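Local coordinates for protein restrictocin (PDB 1AQZ) that probably cleaves a single site in the RNA of the large ribosomal subunit, acting as a highly specific fungal ribotoxin that inactivates ribosomes, at residues G54-G57 with N58-I62. Sequence-based numbering, arbitrary orientation.
Sequences GYDG and NGKLI
D56 and K60 join their side chains in a salt bridge across a tight reversal of the chain. The aspartate CB packs against the end of I62, with CD1 at 3.8 Å. A chi1 of 78° sets CG between the backbone N and the carbonyl carbon, which folds the carboxylate back over the turn. OD1 then accepts two backbone N-H groups, N58 N at 2.8 Å and K60 N at 3.1 Å; they arrive from opposite faces of the carboxylate plane, and the K60 bond is the straighter (162° against 141°). OD2 offers its syn lone pair to K60 NZ at 2.7 Å, which the lysine reaches through bends at chi2 and chi3. Three donors therefore grip one carboxylate and should fix its rotation, probably favouring the charged form. G59 N hydrogen-bonds to D56 O at 3.0 Å, closing a type I turn that G59 ends with positive phi. The two arms run back nearly antiparallel, joined by D56 N to K60 O and by I62 N to G54 O. On the Y55 side, L61 CD2 sits over one ring face, 4.2 Å from the centroid, a CH-pi contact; P67, P78 and P79 also touch this tyrosine. A type I turn with a G1 beta bulge, the 3:5 hairpin, here carrying an Asx turn from D56 OD1 to N58 N, thus shapes the surface loop between strand 49-51 and helix 73-76.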
loop_
_atom_site.group_PDB
_atom_site.type_symbol
_atom_site.label_atom_id
_atom_site.label_comp_id
_atom_site.label_asym_id
_atom_site.label_seq_id
_atom_site.Cartn_x
_atom_site.Cartn_y
_atom_site.Cartn_z
ATOM N N GLY A 54 -2.308 -7.025 8.931
ATOM C CA GLY A 54 -2.452 -7.803 10.140
ATOM C C GLY A 54 -2.777 -9.283 9.985
ATOM O O GLY A 54 -2.977 -9.934 11.001
ATOM N N TYR A 55 -2.807 -9.840 8.758
ATOM C CA TYR A 55 -3.131 -11.249 8.572
ATOM C C TYR A 55 -1.906 -12.024 8.166
ATOM O O TYR A 55 -0.912 -11.412 7.723
ATOM C CB TYR A 55 -4.116 -11.422 7.408
ATOM C CG TYR A 55 -5.466 -10.841 7.640
ATOM C CD1 TYR A 55 -6.451 -11.571 8.294
ATOM C CD2 TYR A 55 -5.758 -9.533 7.232
ATOM C CE1 TYR A 55 -7.698 -11.019 8.538
ATOM C CE2 TYR A 55 -7.011 -8.954 7.481
ATOM C CZ TYR A 55 -7.978 -9.709 8.125
ATOM O OH TYR A 55 -9.243 -9.173 8.288
ATOM N N ASP A 56 -1.978 -13.359 8.306
ATOM C CA ASP A 56 -0.934 -14.248 7.775
ATOM C C ASP A 56 -1.364 -14.699 6.360
ATOM O O ASP A 56 -2.474 -14.391 5.933
ATOM C CB ASP A 56 -0.614 -15.424 8.746
ATOM C CG ASP A 56 -1.633 -16.566 8.735
ATOM O OD1 ASP A 56 -2.648 -16.563 7.999
ATOM O OD2 ASP A 56 -1.368 -17.525 9.495
ATOM N N GLY A 57 -0.538 -15.442 5.641
ATOM C CA GLY A 57 -0.865 -15.874 4.286
ATOM C C GLY A 57 -2.011 -16.840 4.139
ATOM O O GLY A 57 -2.430 -17.157 3.050
ATOM N N ASN A 58 -2.516 -17.321 5.256
ATOM C CA ASN A 58 -3.629 -18.248 5.261
ATOM C C ASN A 58 -4.917 -17.537 5.603
ATOM O O ASN A 58 -5.936 -18.187 5.771
ATOM C CB ASN A 58 -3.422 -19.337 6.304
ATOM C CG ASN A 58 -2.565 -20.465 5.809
ATOM O OD1 ASN A 58 -2.801 -21.030 4.718
ATOM N ND2 ASN A 58 -1.586 -20.841 6.623
ATOM N N GLY A 59 -4.882 -16.229 5.800
ATOM C CA GLY A 59 -6.143 -15.574 6.104
ATOM C C GLY A 59 -6.548 -15.482 7.561
ATOM O O GLY A 59 -7.658 -15.067 7.862
ATOM N N LYS A 60 -5.647 -15.828 8.453
ATOM C CA LYS A 60 -5.879 -15.756 9.876
ATOM C C LYS A 60 -5.323 -14.447 10.404
ATOM O O LYS A 60 -4.201 -14.061 10.071
ATOM C CB LYS A 60 -5.153 -16.901 10.579
ATOM C CG LYS A 60 -5.795 -18.289 10.373
ATOM C CD LYS A 60 -4.922 -19.223 9.501
ATOM C CE LYS A 60 -3.579 -19.589 10.189
ATOM N NZ LYS A 60 -2.482 -19.988 9.234
ATOM N N LEU A 61 -6.127 -13.762 11.202
ATOM C CA LEU A 61 -5.782 -12.490 11.831
ATOM C C LEU A 61 -4.738 -12.791 12.929
ATOM O O LEU A 61 -4.927 -13.700 13.704
ATOM C CB LEU A 61 -7.055 -11.868 12.419
ATOM C CG LEU A 61 -7.292 -10.362 12.425
ATOM C CD1 LEU A 61 -7.662 -9.982 13.811
ATOM C CD2 LEU A 61 -6.083 -9.576 11.990
ATOM N N ILE A 62 -3.594 -12.114 12.927
ATOM C CA ILE A 62 -2.548 -12.376 13.922
ATOM C C ILE A 62 -3.065 -11.787 15.223
ATOM O O ILE A 62 -3.711 -10.753 15.207
ATOM C CB ILE A 62 -1.202 -11.661 13.531
ATOM C CG1 ILE A 62 -0.683 -12.119 12.159
ATOM C CG2 ILE A 62 -0.183 -11.747 14.677
ATOM C CD1 ILE A 62 -0.367 -13.565 12.037
#